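Local coordinates for Alpha/beta hydrolase fold-3 domain protein (Sulfolobus islandicus, PDB 5LK6) that probably hydrolyses carboxylic ester bonds as a thermostable lipase or carboxylesterase of the alpha/beta hydrolase fold, at residues V62-K66 against C94-T98; V73-G79 against G144-D150; A113-P119 against Q209-S213. All coordinates share one frame; numbering follows the deposited sequence.

Interaction 1 (V62-K66 against C94-T98); sequences VYLPK and CRAIT
Tyr-63 lays its ring along one side of the helical turn Cys-94 to Thr-98. Its CB sits against the hydroxyl of Thr-98, with CB to OG1 at 3.4 Å. Farther out, CE1 rests on CB of Cys-94 at 3.7 Å, while CE2 rests on CG of Arg-95, also at 3.7 Å. CG of Tyr-63 lies anti to the carbonyl carbon (chi1 -54°), which carries the ring along the helix from Thr-98 back to Cys-94. The sulfur of Cys-94 makes an oblique sulfur-aromatic contact, with SG 5.4 Å from the Tyr-63 ring centroid. The Arg-95 side chain crosses the tyrosine nearly at a right angle, and its guanidinium plane stands 83° from the ring. This is helix-on-sheet packing: helix 91-101 lies against the end of strand 57-63 in the mixed sheet of the alpha/beta hydrolase fold. Asp-91 joins the two polar ends, through a hydrogen bond with Tyr-63 OH and a salt bridge with Arg-95 NE. Thr-98 turns OG1 back to Cys-94 O at 2.6 Å. That carbonyl also accepts a bond from Thr-98 N, on the opposite face of its plane. The methyl CG2 of Thr-98 fits against Leu-64 C at 3.8 Å and the Pro-65 ring.

Interaction 2 (V73-G79 against G144-D150); sequences VLIYLHG and GVAIAGD
Ala-148 and Ala-146 form the shallow places on one face of this parallel strand pair, and larger side chains of 73-79 fill them. CD1 of Leu-74 reaches CB of Ala-148 at 3.7 Å and also touches Ala-146. CD1 of Tyr-76 meets the same methyl from another side, also at 3.7 Å, so the small alanine takes up two large neighbours. CG of Tyr-76 is anti to the backbone N (chi1 -164°), which swings the ring across the neighbouring strand. Ala-148 O and Gly-149 CA lie under one ring face. The hydroxyl then reaches Asp-150: OH to OD1 is 2.6 Å, and the phenol comes from above the carboxylate plane. A weak bond from Gly-79 N meets the same OD1. On the other face the branched chains pack side against side. CG1 of Ile-75 packs on CG2 of Val-145 at 3.9 Å, and CD1 of Leu-77 on CD1 of Ile-147. The backbones are joined by bonds such as Leu-77 N to Ala-148 O, 2.8 Å. Gly-149 lies in a GxSxG sequence that fits a nucleophile elbow. Helix 91-101 packs on the Leu-74 and Tyr-76 face, helix 120-133 on the Ile-75 and Leu-77 face, and strand 104-108 flanks 72-77.

Interaction 3 (A113-P119 against Q209-S213); sequences APEYKFP and QYLRS. With SO4 (sulfate ion), chain E.
The ammonium group of Lys-117 is gripped by three oxygens: NZ bonds Pro-114 O at 3.0 Å, Gln-209 O at 3.2 Å, and a water that passes on to Leu-211 O. Within the alpha/beta hydrolase fold, this ties the loop before helix 120-133 to the C-terminal end of helix 200-210. A bend at chi2 (-74°) folds the lysine back over that helix end. Beside it, Phe-118 N donates to Tyr-210 O at 2.9 Å. The two aromatic side chains meet in an offset edge-to-face pair, planes 85° apart, with the edge of Phe-118 toward the face of Tyr-210. A CH-pi contact adds to it, for CB of Phe-118 stands over the centre of the Tyr-210 ring. Ala-113 CB meets the edge of the same ring. Both Pro-114 and Pro-119 follow cis peptide bonds, and CB and CG of Pro-114 lie alongside the Gln-209 amide. The Arg-212 guanidinium has Phe-118 O over one face and also pairs with Asp-216. Its edge holds a sulfate, likely picked up during crystallisation, which Arg-221 also binds. NH1 of Arg-212 donates to sulfate O1 at 2.8 Å, and NH2 donates to O3 at 2.8 Å, nearly straight at 169°.

Interactions 1 and 2 are neighbours, with centres about 12 Å apart. Both reach the same mixed sheet, and helix 91-101 of interaction 1 packs on strand 72-77 of interaction 2. They touch where Cys-94 and Ile-97 of that helix pack on Tyr-76 and Leu-74. Their segments alternate along the chain, so the helix closing interaction 1 comes between the two strands of interaction 2 in sequence. Interaction 3 lies on the opposite side of the chain's centre from interaction 1, about 30 Å away between centres. Its centre is about 22 Å from that of interaction 2, and the nearest atoms are about 9 Å apart. Loop 113-119 leads into helix 120-133, which packs on the sheet of interaction 2. Sheet core and outer loop are thus linked through that helix.

Interaction 1 (V62-K66 against C94-T98)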
loop_
_atom_site.group_PDB
_atom_site.type_symbol
_atom_site.label_atom_id
_atom_site.label_comp_id
_atom_site.label_asym_id
_atom_site.label_seq_id
_atom_site.Cartn_x
_atom_site.Cartn_y
_atom_site.Cartn_z
ATOM N N VAL A 62 20.369 -13.238 -11.340
ATOM C CA VAL A 62 20.616 -11.808 -11.150
ATOM C C VAL A 62 19.928 -11.008 -12.242
ATOM O O VAL A 62 20.121 -11.246 -13.426
ATOM C CB VAL A 62 22.097 -11.505 -11.141
ATOM C CG1 VAL A 62 22.342 -10.102 -10.624
ATOM C CG2 VAL A 62 22.835 -12.536 -10.281
ATOM N N TYR A 63 19.061 -10.106 -11.820
ATOM C CA TYR A 63 18.379 -9.190 -12.736
ATOM C C TYR A 63 18.927 -7.777 -12.480
ATOM O O TYR A 63 18.959 -7.288 -11.312
ATOM C CB TYR A 63 16.882 -9.194 -12.464
ATOM C CG TYR A 63 16.209 -10.530 -12.488
ATOM C CD1 TYR A 63 16.247 -11.392 -11.379
ATOM C CD2 TYR A 63 15.482 -10.914 -13.573
ATOM C CE1 TYR A 63 15.567 -12.616 -11.386
ATOM C CE2 TYR A 63 14.834 -12.132 -13.613
ATOM C CZ TYR A 63 14.864 -12.983 -12.519
ATOM O OH TYR A 63 14.172 -14.180 -12.610
ATOM N N LEU A 64 19.391 -7.134 -13.551
ATOM C CA LEU A 64 19.756 -5.706 -13.457
ATOM C C LEU A 64 18.640 -4.929 -14.098
ATOM O O LEU A 64 17.960 -5.434 -14.991
ATOM C CB LEU A 64 21.060 -5.384 -14.158
ATOM C CG LEU A 64 22.361 -6.133 -13.843
ATOM C CD1 LEU A 64 23.380 -5.623 -14.854
ATOM C CD2 LEU A 64 22.910 -5.979 -12.416
ATOM N N PRO A 65 18.419 -3.707 -13.635
ATOM C CA PRO A 65 17.478 -2.838 -14.331
ATOM C C PRO A 65 18.133 -2.127 -15.530
ATOM O O PRO A 65 19.364 -2.224 -15.759
ATOM C CB PRO A 65 17.091 -1.839 -13.266
ATOM C CG PRO A 65 18.322 -1.746 -12.399
ATOM C CD PRO A 65 19.050 -3.049 -12.487
ATOM N N LYS A 66 17.282 -1.445 -16.299
ATOM C CA LYS A 66 17.702 -0.643 -17.452
ATOM C C LYS A 66 18.471 0.568 -16.999
ATOM O O LYS A 66 19.529 0.830 -17.519
ATOM C CB LYS A 66 16.508 -0.276 -18.324
ATOM C CG LYS A 66 16.165 -1.457 -19.202
ATOM C CD LYS A 66 15.040 -1.221 -20.171
ATOM C CE LYS A 66 15.242 -2.145 -21.373
ATOM N NZ LYS A 66 13.968 -2.525 -22.042
ATOM N N CYS A 94 9.944 -11.393 -10.361
ATOM C CA CYS A 94 11.217 -10.825 -9.974
ATOM C C CYS A 94 11.580 -9.774 -10.975
ATOM O O CYS A 94 12.116 -8.751 -10.609
ATOM C CB CYS A 94 12.318 -11.860 -9.901
ATOM S SG CYS A 94 12.264 -12.811 -8.374
ATOM N N ARG A 95 11.247 -10.027 -12.234
ATOM C CA ARG A 95 11.418 -9.015 -13.288
ATOM C C ARG A 95 10.642 -7.775 -12.987
ATOM O O ARG A 95 11.166 -6.705 -13.125
ATOM C CB ARG A 95 10.979 -9.541 -14.662
ATOM C CG ARG A 95 12.016 -10.431 -15.333
ATOM C CD ARG A 95 11.389 -11.137 -16.529
ATOM N NE ARG A 95 12.431 -11.884 -17.233
ATOM C CZ ARG A 95 13.332 -11.358 -18.067
ATOM N NH1 ARG A 95 13.342 -10.069 -18.392
ATOM N NH2 ARG A 95 14.243 -12.158 -18.578
ATOM N N ALA A 96 9.385 -7.945 -12.574
ATOM C CA ALA A 96 8.484 -6.842 -12.272
ATOM C C ALA A 96 8.941 -6.054 -11.064
ATOM O O ALA A 96 8.841 -4.834 -11.049
ATOM C CB ALA A 96 7.067 -7.337 -12.069
ATOM N N ILE A 97 9.454 -6.735 -10.050
ATOM C CA ILE A 97 10.053 -5.997 -8.933
ATOM C C ILE A 97 11.272 -5.181 -9.392
ATOM O O ILE A 97 11.414 -4.014 -9.033
ATOM C CB ILE A 97 10.406 -6.961 -7.810
ATOM C CG1 ILE A 97 9.096 -7.456 -7.225
ATOM C CG2 ILE A 97 11.296 -6.313 -6.773
ATOM C CD1 ILE A 97 9.280 -8.629 -6.318
ATOM N N THR A 98 12.111 -5.811 -10.219
ATOM C CA THR A 98 13.335 -5.212 -10.735
ATOM C C THR A 98 13.040 -3.889 -11.415
ATOM O O THR A 98 13.587 -2.865 -11.041
ATOM C CB THR A 98 14.089 -6.165 -11.693
ATOM O OG1 THR A 98 14.339 -7.391 -11.013
ATOM C CG2 THR A 98 15.476 -5.596 -12.089
#

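Interaction 2 (V73-G79 against G144-D150)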
loop_
_atom_site.group_PDB
_atom_site.type_symbol
_atom_site.label_atom_id
_atom_site.label_comp_id
_atom_site.label_asym_id
_atom_site.label_seq_id
_atom_site.Cartn_x
_atom_site.Cartn_y
_atom_site.Cartn_z
ATOM N N VAL A 73 20.871 -3.579 -3.886
ATOM C CA VAL A 73 20.651 -5.016 -4.230
ATOM C C VAL A 73 19.593 -5.636 -3.325
ATOM O O VAL A 73 19.695 -5.578 -2.094
ATOM C CB VAL A 73 21.930 -5.863 -4.129
ATOM C CG1 VAL A 73 21.664 -7.291 -4.616
ATOM C CG2 VAL A 73 23.030 -5.245 -4.943
ATOM N N LEU A 74 18.581 -6.231 -3.946
ATOM C CA LEU A 74 17.508 -6.923 -3.204
ATOM C C LEU A 74 17.698 -8.438 -3.323
ATOM O O LEU A 74 17.664 -8.981 -4.431
ATOM C CB LEU A 74 16.148 -6.530 -3.761
ATOM C CG LEU A 74 14.925 -7.183 -3.079
ATOM C CD1 LEU A 74 14.770 -6.619 -1.683
ATOM C CD2 LEU A 74 13.669 -6.975 -3.917
ATOM N N ILE A 75 17.894 -9.104 -2.193
ATOM C CA ILE A 75 17.830 -10.561 -2.170
ATOM C C ILE A 75 16.344 -10.959 -2.157
ATOM O O ILE A 75 15.581 -10.520 -1.277
ATOM C CB ILE A 75 18.449 -11.152 -0.904
ATOM C CG1 ILE A 75 19.895 -10.660 -0.713
ATOM C CG2 ILE A 75 18.331 -12.686 -0.964
ATOM C CD1 ILE A 75 20.850 -11.088 -1.818
ATOM N N TYR A 76 15.943 -11.766 -3.134
ATOM C CA TYR A 76 14.565 -12.202 -3.228
ATOM C C TYR A 76 14.501 -13.701 -3.018
ATOM O O TYR A 76 15.098 -14.419 -3.787
ATOM C CB TYR A 76 13.878 -11.800 -4.538
ATOM C CG TYR A 76 12.378 -11.947 -4.382
ATOM C CD1 TYR A 76 11.618 -10.948 -3.798
ATOM C CD2 TYR A 76 11.745 -13.151 -4.680
ATOM C CE1 TYR A 76 10.258 -11.106 -3.607
ATOM C CE2 TYR A 76 10.386 -13.313 -4.475
ATOM C CZ TYR A 76 9.641 -12.294 -3.940
ATOM O OH TYR A 76 8.280 -12.482 -3.734
ATOM N N LEU A 77 13.764 -14.122 -1.982
ATOM C CA LEU A 77 13.522 -15.530 -1.643
ATOM C C LEU A 77 12.086 -15.937 -1.973
ATOM O O LEU A 77 11.146 -15.386 -1.371
ATOM C CB LEU A 77 13.761 -15.713 -0.151
ATOM C CG LEU A 77 15.088 -15.100 0.327
ATOM C CD1 LEU A 77 15.182 -15.108 1.856
ATOM C CD2 LEU A 77 16.289 -15.798 -0.318
ATOM N N HIS A 78 11.891 -16.853 -2.942
ATOM C CA HIS A 78 10.541 -17.152 -3.417
ATOM C C HIS A 78 9.683 -17.904 -2.388
ATOM O O HIS A 78 10.187 -18.587 -1.522
ATOM C CB HIS A 78 10.604 -17.964 -4.721
ATOM C CG HIS A 78 11.133 -19.363 -4.561
ATOM N ND1 HIS A 78 10.330 -20.423 -4.193
ATOM C CD2 HIS A 78 12.379 -19.870 -4.710
ATOM C CE1 HIS A 78 11.065 -21.519 -4.107
ATOM N NE2 HIS A 78 12.313 -21.206 -4.399
ATOM N N GLY A 79 8.371 -17.798 -2.502
ATOM C CA GLY A 79 7.441 -18.677 -1.747
ATOM C C GLY A 79 7.173 -20.033 -2.377
ATOM O O GLY A 79 7.837 -20.414 -3.332
ATOM N N GLY A 144 23.747 -0.751 -1.105
ATOM C CA GLY A 144 23.572 -1.730 -0.041
ATOM C C GLY A 144 22.579 -2.825 -0.377
ATOM O O GLY A 144 22.150 -2.987 -1.524
ATOM N N VAL A 145 22.218 -3.601 0.626
ATOM C CA VAL A 145 21.401 -4.767 0.362
ATOM C C VAL A 145 20.186 -4.825 1.270
ATOM O O VAL A 145 20.274 -4.523 2.485
ATOM C CB VAL A 145 22.252 -6.084 0.189
ATOM C CG1 VAL A 145 23.604 -5.985 0.830
ATOM C CG2 VAL A 145 21.533 -7.368 0.587
ATOM N N ALA A 146 19.042 -5.105 0.637
ATOM C CA ALA A 146 17.803 -5.378 1.323
ATOM C C ALA A 146 17.438 -6.824 1.003
ATOM O O ALA A 146 18.011 -7.425 0.078
ATOM C CB ALA A 146 16.709 -4.431 0.822
ATOM N N ILE A 147 16.444 -7.341 1.723
ATOM C CA ILE A 147 15.971 -8.713 1.576
ATOM C C ILE A 147 14.428 -8.765 1.444
ATOM O O ILE A 147 13.761 -8.000 2.067
ATOM C CB ILE A 147 16.504 -9.575 2.754
ATOM C CG1 ILE A 147 16.273 -11.064 2.474
ATOM C CG2 ILE A 147 15.927 -9.143 4.081
ATOM C CD1 ILE A 147 17.029 -11.999 3.405
ATOM N N ALA A 148 13.881 -9.673 0.636
ATOM C CA ALA A 148 12.448 -9.803 0.434
ATOM C C ALA A 148 12.000 -11.234 0.176
ATOM O O ALA A 148 12.720 -12.031 -0.439
ATOM C CB ALA A 148 12.005 -8.967 -0.744
ATOM N N GLY A 149 10.778 -11.542 0.600
ATOM C CA GLY A 149 10.116 -12.760 0.137
ATOM C C GLY A 149 8.629 -12.843 0.439
ATOM O O GLY A 149 8.144 -12.068 1.282
ATOM N N ASP A 150 7.954 -13.797 -0.234
ATOM C CA ASP A 150 6.524 -14.105 -0.046
ATOM C C ASP A 150 6.213 -15.519 0.532
ATOM O O ASP A 150 6.946 -16.382 0.167
ATOM C CB ASP A 150 5.840 -13.928 -1.408
ATOM C CG ASP A 150 6.363 -14.913 -2.470
ATOM O OD1 ASP A 150 7.602 -14.845 -2.790
ATOM O OD2 ASP A 150 5.542 -15.763 -2.956
#

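Interaction 3 (A113-P119 against Q209-S213)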
loop_
_atom_site.group_PDB
_atom_site.type_symbol
_atom_site.label_atom_id
_atom_site.label_comp_id
_atom_site.label_asym_id
_atom_site.label_seq_id
_atom_site.Cartn_x
_atom_site.Cartn_y
_atom_site.Cartn_z
ATOM N N ALA A 113 12.299 -28.749 0.243
ATOM C CA ALA A 113 11.784 -29.953 0.798
ATOM C C ALA A 113 10.884 -30.583 -0.253
ATOM O O ALA A 113 10.428 -29.892 -1.167
ATOM C CB ALA A 113 10.994 -29.623 2.040
ATOM N N PRO A 114 10.639 -31.896 -0.172
ATOM C CA PRO A 114 11.094 -32.783 0.903
ATOM C C PRO A 114 12.523 -33.278 0.820
ATOM O O PRO A 114 12.982 -33.919 1.778
ATOM C CB PRO A 114 10.150 -33.975 0.772
ATOM C CG PRO A 114 9.898 -34.032 -0.681
ATOM C CD PRO A 114 9.732 -32.595 -1.081
ATOM N N GLU A 115 13.243 -32.980 -0.261
ATOM C CA GLU A 115 14.573 -33.542 -0.412
ATOM C C GLU A 115 15.503 -32.969 0.615
ATOM O O GLU A 115 16.286 -33.696 1.178
ATOM C CB GLU A 115 15.129 -33.539 -1.861
ATOM C CG GLU A 115 14.666 -32.498 -2.930
ATOM C CD GLU A 115 13.174 -32.504 -3.454
ATOM O OE1 GLU A 115 12.867 -33.079 -4.562
ATOM O OE2 GLU A 115 12.344 -31.821 -2.773
ATOM N N TYR A 116 15.366 -31.691 0.926
ATOM C CA TYR A 116 16.162 -31.062 1.953
ATOM C C TYR A 116 15.236 -30.451 2.953
ATOM O O TYR A 116 14.397 -29.575 2.653
ATOM C CB TYR A 116 17.131 -29.990 1.372
ATOM C CG TYR A 116 18.011 -30.547 0.307
ATOM C CD1 TYR A 116 19.194 -31.242 0.635
ATOM C CD2 TYR A 116 17.631 -30.460 -1.039
ATOM C CE1 TYR A 116 19.992 -31.807 -0.359
ATOM C CE2 TYR A 116 18.405 -31.034 -2.041
ATOM C CZ TYR A 116 19.576 -31.692 -1.693
ATOM O OH TYR A 116 20.308 -32.228 -2.684
ATOM N N LYS A 117 15.438 -30.871 4.179
ATOM C CA LYS A 117 14.578 -30.504 5.285
ATOM C C LYS A 117 15.103 -29.248 5.937
ATOM O O LYS A 117 16.232 -28.890 5.782
ATOM C CB LYS A 117 14.571 -31.617 6.338
ATOM C CG LYS A 117 14.288 -33.030 5.817
ATOM C CD LYS A 117 12.836 -33.230 5.465
ATOM C CE LYS A 117 12.588 -34.657 5.067
ATOM N NZ LYS A 117 11.400 -34.694 4.162
ATOM N N PHE A 118 14.249 -28.628 6.715
ATOM C CA PHE A 118 14.621 -27.589 7.621
ATOM C C PHE A 118 15.843 -28.040 8.443
ATOM O O PHE A 118 15.891 -29.195 8.886
ATOM C CB PHE A 118 13.430 -27.293 8.520
ATOM C CG PHE A 118 13.743 -26.379 9.658
ATOM C CD1 PHE A 118 14.214 -26.877 10.858
ATOM C CD2 PHE A 118 13.509 -24.997 9.544
ATOM C CE1 PHE A 118 14.472 -26.016 11.904
ATOM C CE2 PHE A 118 13.799 -24.132 10.566
ATOM C CZ PHE A 118 14.258 -24.642 11.747
ATOM N N PRO A 119 16.838 -27.168 8.667
ATOM C CA PRO A 119 16.873 -25.759 8.297
ATOM C C PRO A 119 17.648 -25.451 7.002
ATOM O O PRO A 119 18.257 -24.364 6.881
ATOM C CB PRO A 119 17.590 -25.164 9.474
ATOM C CG PRO A 119 18.609 -26.187 9.788
ATOM C CD PRO A 119 17.931 -27.514 9.582
ATOM N N GLN A 209 6.358 -31.798 5.053
ATOM C CA GLN A 209 7.471 -32.029 4.158
ATOM C C GLN A 209 8.790 -31.362 4.623
ATOM O O GLN A 209 9.878 -31.933 4.419
ATOM C CB GLN A 209 7.140 -31.614 2.752
ATOM C CG GLN A 209 5.920 -32.239 2.081
ATOM C CD GLN A 209 5.959 -33.755 1.956
ATOM O OE1 GLN A 209 5.240 -34.436 2.703
ATOM N NE2 GLN A 209 6.750 -34.304 0.998
ATOM N N TYR A 210 8.705 -30.185 5.229
ATOM C CA TYR A 210 9.902 -29.393 5.550
ATOM C C TYR A 210 10.435 -29.704 6.962
ATOM O O TYR A 210 11.643 -29.910 7.127
ATOM C CB TYR A 210 9.530 -27.919 5.431
ATOM C CG TYR A 210 10.531 -26.835 5.710
ATOM C CD1 TYR A 210 11.712 -26.764 5.045
ATOM C CD2 TYR A 210 10.227 -25.816 6.584
ATOM C CE1 TYR A 210 12.627 -25.740 5.304
ATOM C CE2 TYR A 210 11.119 -24.768 6.842
ATOM C CZ TYR A 210 12.319 -24.729 6.197
ATOM O OH TYR A 210 13.179 -23.670 6.426
ATOM N N LEU A 211 9.536 -29.758 7.966
ATOM C CA LEU A 211 9.934 -29.892 9.375
ATOM C C LEU A 211 10.348 -31.323 9.688
ATOM O O LEU A 211 9.920 -32.265 9.022
ATOM C CB LEU A 211 8.838 -29.394 10.291
ATOM C CG LEU A 211 8.414 -27.930 10.105
ATOM C CD1 LEU A 211 7.327 -27.535 11.057
ATOM C CD2 LEU A 211 9.575 -26.991 10.323
ATOM N N ARG A 212 11.270 -31.470 10.627
ATOM C CA ARG A 212 11.771 -32.795 10.994
ATOM C C ARG A 212 11.063 -33.448 12.177
ATOM O O ARG A 212 10.992 -34.682 12.272
ATOM C CB ARG A 212 13.252 -32.713 11.345
ATOM C CG ARG A 212 14.168 -32.147 10.252
ATOM C CD ARG A 212 15.533 -31.816 10.836
ATOM N NE ARG A 212 15.458 -30.763 11.843
ATOM C CZ ARG A 212 16.488 -30.063 12.301
ATOM N NH1 ARG A 212 17.733 -30.268 11.851
ATOM N NH2 ARG A 212 16.263 -29.121 13.217
ATOM N N SER A 213 10.618 -32.610 13.103
ATOM C CA SER A 213 9.922 -33.031 14.317
ATOM C C SER A 213 9.134 -31.813 14.834
ATOM O O SER A 213 9.337 -30.666 14.351
ATOM C CB SER A 213 10.919 -33.531 15.393
ATOM O OG SER A 213 11.621 -32.463 16.022
HETATM S S SO4 E . 20.019 -27.868 13.660
HETATM O O1 SO4 E . 20.063 -28.774 12.509
HETATM O O2 SO4 E . 20.653 -26.574 13.151
HETATM O O3 SO4 E . 18.597 -27.870 14.178
HETATM O O4 SO4 E . 20.703 -28.399 14.841
HETATM O O HOH W 1 9.824 -34.580 6.738
#